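Local atomic coordinates of tRNA-splicing ligase RtcB (Thermus thermophilus, PDB entry 2EPG), a protein that probably joins RNA ends in a manganese- and GTP-dependent reaction, linking a 3'-phosphate or 2',3'-cyclic phosphate end to a 5'-hydroxyl end. Residues 283-288 / 292-297; 18-23 / 463-468. One frame throughout, in Å; residues are numbered along the deposited sequence.

Contact 1: residues 283-288 / 292-297; sequences APIKSP and DYLQAM
Pro288 O accepts the backbone N-H of Asp292 at 2.9 Å, an i to i+4 bond of the first turn of helix 288-321, with the donor tilted 21° from the carbonyl plane and the N-H...O angle at 151°. The carboxylate of Asp292 lies near the same carbonyl without bonding to it: OD2 stands 3.4 Å from Pro288 O, two acceptors side by side. Salt bridges from OD2 to Lys194 and from OD1 to Arg263 satisfy the acid and probably keep it ionised despite that neighbour. Before the helix, the chain leaves short strand 283-284 through a type I beta turn from Pro284 to Ser287, and Ser287 stands at the N-cap of the helix. Ser287 OG donates to Pro284 O over 2.7 Å, in the carbonyl plane and on a lone pair, and accepts from Gly290 N, capping the first turn; Ser287 N reaches Pro284 O as well, at 3.0 Å, so two donors grip that carbonyl. The CG2 branch of Ile285, anti to its own backbone N, meets CD1 of Leu294 at 4.1 Å, the two side chains running at a slant to each other. Both also rest on Phe344 of strand 332-347, which joins the turn and the helix start to that strand.

Contact 2: residues 18-23 / 463-468; sequences APYTYR and VVEAVE
The CD2 side of the Tyr20 ring touches helix 462-470 at Ala466, 3.6 Å from its CA; Ala466 CB is 4.0 Å from the same Tyr20 CD2. Glu465 O is 4.2 Å from Tyr20 CE2, an oblique approach, while Ala466 O is 3.8 Å from Tyr20 CB. Tyr20 CG stands anti to the carbonyl carbon and beside the backbone N (chi1 -53°), which carries the ring toward the helix. Behind the ring, Tyr20 occupies the third position of a type II beta turn from Ala18 to Thr21, with its backbone in the left-handed helical region (phi 49°, psi 19°). Thr21 N closes that turn on Ala18 O at 2.9 Å, and Thr21 OG1 adds a 2.8 Å bond to Pro19 O. This turn is the beta-hairpin link between antiparallel strands 15-18 and 21-24. Further out, a backbone hydrogen bond from Tyr20 to Ala38 positions the turn; next to it, Ser39 touches Ala466 and is weakly bonded by Glu465 OE1, and Ala466 also packs on Ile42 and Pro74. Without the ring, as with an alanine here, Ala466 would probably lose its aromatic cover and a gap would open between hairpin and helix. Between these two segments the contact is apolar and van der Waals, with no hydrogen bond to set the ring's position.

The two contacts lie far apart in the single chain, their centres 33 Å from each other and their nearest atoms about 22 Å apart, so neither touches the other. Contact 2 brings together a hairpin near the N-terminus and a helix near the C-terminus, 440 residues later; both segments of contact 1 fall within the chain between these two. Contact 1 is local by comparison, with three residues separating its segments. The two contacts share no helix or strand: contact 2 joins regions near the two ends of the chain, while contact 1 shapes the start of helix 288-321. Contact 1 lies away from the predicted metal and GMP sites, whereas Glu465 of contact 2 has its side chain about 10 Å from that of Ala412, predicted to bind GMP.

Contact 1: residues 283-288 / 292-297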
loop_
_atom_site.group_PDB
_atom_site.type_symbol
_atom_site.label_atom_id
_atom_site.label_comp_id
_atom_site.label_asym_id
_atom_site.label_seq_id
_atom_site.Cartn_x
_atom_site.Cartn_y
_atom_site.Cartn_z
ATOM N N ALA A 283 -3.398 -11.422 -18.833
ATOM C CA ALA A 283 -4.531 -12.076 -19.466
ATOM C C ALA A 283 -5.651 -11.053 -19.585
ATOM O O ALA A 283 -5.713 -10.089 -18.817
ATOM C CB ALA A 283 -5.009 -13.279 -18.613
ATOM N N PRO A 284 -6.544 -11.237 -20.564
ATOM C CA PRO A 284 -7.637 -10.283 -20.714
ATOM C C PRO A 284 -8.442 -10.236 -19.432
ATOM O O PRO A 284 -8.743 -11.275 -18.834
ATOM C CB PRO A 284 -8.451 -10.863 -21.870
ATOM C CG PRO A 284 -7.408 -11.565 -22.694
ATOM C CD PRO A 284 -6.561 -12.239 -21.648
ATOM N N ILE A 285 -8.766 -9.022 -19.007
ATOM C CA ILE A 285 -9.566 -8.807 -17.817
ATOM C C ILE A 285 -10.871 -9.600 -17.953
ATOM O O ILE A 285 -11.334 -10.215 -16.997
ATOM C CB ILE A 285 -9.873 -7.291 -17.657
ATOM C CG1 ILE A 285 -8.619 -6.552 -17.182
ATOM C CG2 ILE A 285 -11.024 -7.074 -16.687
ATOM C CD1 ILE A 285 -8.651 -5.083 -17.471
ATOM N N LYS A 286 -11.443 -9.627 -19.156
ATOM C CA LYS A 286 -12.705 -10.348 -19.367
ATOM C C LYS A 286 -12.626 -11.853 -19.649
ATOM O O LYS A 286 -13.649 -12.482 -19.910
ATOM C CB LYS A 286 -13.505 -9.695 -20.487
ATOM C CG LYS A 286 -14.135 -8.361 -20.125
ATOM C CD LYS A 286 -14.878 -7.835 -21.347
ATOM C CE LYS A 286 -15.605 -6.547 -21.078
ATOM N NZ LYS A 286 -16.282 -6.104 -22.331
ATOM N N SER A 287 -11.425 -12.422 -19.608
ATOM C CA SER A 287 -11.217 -13.846 -19.848
ATOM C C SER A 287 -11.399 -14.621 -18.548
ATOM O O SER A 287 -11.283 -14.050 -17.462
ATOM C CB SER A 287 -9.783 -14.090 -20.320
ATOM O OG SER A 287 -8.877 -13.903 -19.222
ATOM N N PRO A 288 -11.683 -15.938 -18.641
ATOM C CA PRO A 288 -11.860 -16.754 -17.440
ATOM C C PRO A 288 -10.653 -16.641 -16.514
ATOM O O PRO A 288 -10.804 -16.425 -15.320
ATOM C CB PRO A 288 -12.047 -18.163 -18.010
ATOM C CG PRO A 288 -12.845 -17.887 -19.238
ATOM C CD PRO A 288 -12.120 -16.680 -19.841
ATOM N N ASP A 292 -10.572 -14.967 -12.868
ATOM C CA ASP A 292 -10.223 -15.784 -11.707
ATOM C C ASP A 292 -9.142 -15.138 -10.853
ATOM O O ASP A 292 -9.252 -15.112 -9.629
ATOM C CB ASP A 292 -9.769 -17.172 -12.140
ATOM C CG ASP A 292 -10.929 -18.064 -12.569
ATOM O OD1 ASP A 292 -10.657 -19.191 -13.011
ATOM O OD2 ASP A 292 -12.102 -17.660 -12.462
ATOM N N TYR A 293 -8.102 -14.620 -11.499
ATOM C CA TYR A 293 -7.014 -13.974 -10.772
ATOM C C TYR A 293 -7.536 -12.769 -10.005
ATOM O O TYR A 293 -7.168 -12.547 -8.840
ATOM C CB TYR A 293 -5.898 -13.509 -11.723
ATOM C CG TYR A 293 -4.908 -12.566 -11.042
ATOM C CD1 TYR A 293 -4.080 -13.020 -10.009
ATOM C CD2 TYR A 293 -4.856 -11.207 -11.381
ATOM C CE1 TYR A 293 -3.234 -12.159 -9.325
ATOM C CE2 TYR A 293 -4.010 -10.325 -10.693
ATOM C CZ TYR A 293 -3.201 -10.807 -9.664
ATOM O OH TYR A 293 -2.372 -9.941 -8.959
ATOM N N LEU A 294 -8.397 -11.994 -10.653
ATOM C CA LEU A 294 -8.945 -10.804 -10.015
ATOM C C LEU A 294 -9.730 -11.201 -8.777
ATOM O O LEU A 294 -9.637 -10.538 -7.744
ATOM C CB LEU A 294 -9.827 -10.014 -10.993
ATOM C CG LEU A 294 -9.045 -9.110 -11.961
ATOM C CD1 LEU A 294 -9.961 -8.596 -13.070
ATOM C CD2 LEU A 294 -8.437 -7.941 -11.184
ATOM N N GLN A 295 -10.485 -12.298 -8.867
ATOM C CA GLN A 295 -11.256 -12.757 -7.717
ATOM C C GLN A 295 -10.372 -13.277 -6.601
ATOM O O GLN A 295 -10.659 -13.063 -5.431
ATOM C CB GLN A 295 -12.247 -13.839 -8.138
ATOM C CG GLN A 295 -13.427 -13.309 -8.901
ATOM C CD GLN A 295 -14.173 -14.415 -9.628
ATOM O OE1 GLN A 295 -14.353 -15.511 -9.097
ATOM N NE2 GLN A 295 -14.621 -14.127 -10.837
ATOM N N ALA A 296 -9.299 -13.972 -6.961
ATOM C CA ALA A 296 -8.358 -14.521 -5.981
ATOM C C ALA A 296 -7.484 -13.404 -5.377
ATOM O O ALA A 296 -7.099 -13.437 -4.202
ATOM C CB ALA A 296 -7.470 -15.578 -6.660
HETATM N N MSE A 297 -7.156 -12.422 -6.205
HETATM C CA MSE A 297 -6.344 -11.291 -5.755
HETATM C C MSE A 297 -7.154 -10.495 -4.734
HETATM O O MSE A 297 -6.634 -10.071 -3.715
HETATM C CB MSE A 297 -5.971 -10.414 -6.954
HETATM C CG MSE A 297 -5.039 -9.278 -6.630
HETATM SE SE MSE A 297 -5.807 -7.628 -7.333
HETATM C CE MSE A 297 -5.240 -7.781 -9.150
#

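Contact 2: residues 18-23 / 463-468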
loop_
_atom_site.group_PDB
_atom_site.type_symbol
_atom_site.label_atom_id
_atom_site.label_comp_id
_atom_site.label_asym_id
_atom_site.label_seq_id
_atom_site.Cartn_x
_atom_site.Cartn_y
_atom_site.Cartn_z
ATOM N N ALA A 18 6.133 19.493 -16.932
ATOM C CA ALA A 18 5.729 20.264 -15.769
ATOM C C ALA A 18 6.745 20.056 -14.674
ATOM O O ALA A 18 7.589 19.180 -14.769
ATOM C CB ALA A 18 4.363 19.802 -15.294
ATOM N N PRO A 19 6.684 20.862 -13.610
ATOM C CA PRO A 19 7.665 20.650 -12.549
ATOM C C PRO A 19 7.616 19.186 -12.102
ATOM O O PRO A 19 6.537 18.597 -12.002
ATOM C CB PRO A 19 7.206 21.627 -11.465
ATOM C CG PRO A 19 6.666 22.760 -12.271
ATOM C CD PRO A 19 5.868 22.059 -13.351
ATOM N N TYR A 20 8.786 18.602 -11.859
ATOM C CA TYR A 20 8.906 17.212 -11.435
ATOM C C TYR A 20 8.111 16.197 -12.274
ATOM O O TYR A 20 7.887 15.077 -11.823
ATOM C CB TYR A 20 8.495 17.071 -9.962
ATOM C CG TYR A 20 9.232 18.012 -9.039
ATOM C CD1 TYR A 20 8.879 19.358 -8.965
ATOM C CD2 TYR A 20 10.303 17.567 -8.275
ATOM C CE1 TYR A 20 9.579 20.243 -8.153
ATOM C CE2 TYR A 20 11.018 18.438 -7.448
ATOM C CZ TYR A 20 10.648 19.777 -7.395
ATOM O OH TYR A 20 11.347 20.650 -6.594
ATOM N N THR A 21 7.722 16.573 -13.490
ATOM C CA THR A 21 6.936 15.695 -14.355
ATOM C C THR A 21 7.558 15.502 -15.750
ATOM O O THR A 21 7.769 16.478 -16.491
ATOM C CB THR A 21 5.514 16.260 -14.499
ATOM O OG1 THR A 21 4.983 16.532 -13.191
ATOM C CG2 THR A 21 4.605 15.280 -15.221
ATOM N N TYR A 22 7.834 14.243 -16.110
ATOM C CA TYR A 22 8.439 13.902 -17.405
ATOM C C TYR A 22 7.606 12.941 -18.249
ATOM O O TYR A 22 6.953 12.027 -17.735
ATOM C CB TYR A 22 9.829 13.308 -17.193
ATOM C CG TYR A 22 10.728 14.223 -16.392
ATOM C CD1 TYR A 22 11.289 15.367 -16.970
ATOM C CD2 TYR A 22 10.973 13.978 -15.038
ATOM C CE1 TYR A 22 12.072 16.249 -16.218
ATOM C CE2 TYR A 22 11.751 14.852 -14.269
ATOM C CZ TYR A 22 12.298 15.985 -14.867
ATOM O OH TYR A 22 13.060 16.846 -14.112
ATOM N N ARG A 23 7.663 13.146 -19.558
ATOM C CA ARG A 23 6.910 12.359 -20.505
ATOM C C ARG A 23 7.829 11.588 -21.456
ATOM O O ARG A 23 8.829 12.121 -21.939
ATOM C CB ARG A 23 6.001 13.309 -21.281
ATOM C CG ARG A 23 5.186 12.706 -22.372
ATOM C CD ARG A 23 5.004 13.740 -23.462
ATOM N NE ARG A 23 4.283 13.156 -24.573
ATOM C CZ ARG A 23 4.537 13.388 -25.852
ATOM N NH1 ARG A 23 3.802 12.780 -26.762
ATOM N NH2 ARG A 23 5.508 14.219 -26.219
ATOM N N VAL A 463 11.758 11.612 -2.526
ATOM C CA VAL A 463 10.529 11.070 -3.077
ATOM C C VAL A 463 9.353 11.976 -2.704
ATOM O O VAL A 463 8.638 12.457 -3.585
ATOM C CB VAL A 463 10.281 9.641 -2.564
ATOM C CG1 VAL A 463 8.972 9.097 -3.136
ATOM C CG2 VAL A 463 11.462 8.741 -2.980
ATOM N N VAL A 464 9.171 12.226 -1.407
ATOM C CA VAL A 464 8.087 13.092 -0.946
ATOM C C VAL A 464 8.213 14.485 -1.565
ATOM O O VAL A 464 7.212 15.126 -1.884
ATOM C CB VAL A 464 8.083 13.224 0.597
ATOM C CG1 VAL A 464 7.058 14.271 1.027
ATOM C CG2 VAL A 464 7.735 11.874 1.238
ATOM N N GLU A 465 9.450 14.945 -1.733
ATOM C CA GLU A 465 9.734 16.252 -2.321
ATOM C C GLU A 465 9.226 16.284 -3.768
ATOM O O GLU A 465 8.569 17.242 -4.208
ATOM C CB GLU A 465 11.250 16.497 -2.306
ATOM C CG GLU A 465 11.703 17.843 -2.862
ATOM C CD GLU A 465 13.225 17.918 -3.078
ATOM O OE1 GLU A 465 13.704 17.462 -4.147
ATOM O OE2 GLU A 465 13.939 18.429 -2.176
ATOM N N ALA A 466 9.535 15.232 -4.513
ATOM C CA ALA A 466 9.106 15.169 -5.910
ATOM C C ALA A 466 7.589 15.077 -5.971
ATOM O O ALA A 466 6.939 15.757 -6.770
ATOM C CB ALA A 466 9.719 13.979 -6.584
ATOM N N VAL A 467 7.025 14.238 -5.117
ATOM C CA VAL A 467 5.579 14.074 -5.089
ATOM C C VAL A 467 4.875 15.391 -4.806
ATOM O O VAL A 467 3.940 15.757 -5.519
ATOM C CB VAL A 467 5.165 13.020 -4.041
ATOM C CG1 VAL A 467 3.759 13.282 -3.558
ATOM C CG2 VAL A 467 5.256 11.631 -4.663
ATOM N N GLU A 468 5.309 16.109 -3.774
ATOM C CA GLU A 468 4.658 17.373 -3.476
ATOM C C GLU A 468 4.922 18.366 -4.606
ATOM O O GLU A 468 4.029 19.112 -5.006
ATOM C CB GLU A 468 5.130 17.949 -2.130
ATOM C CG GLU A 468 4.412 19.255 -1.786
ATOM C CD GLU A 468 4.558 19.686 -0.334
ATOM O OE1 GLU A 468 5.715 19.849 0.125
ATOM O OE2 GLU A 468 3.505 19.861 0.337
#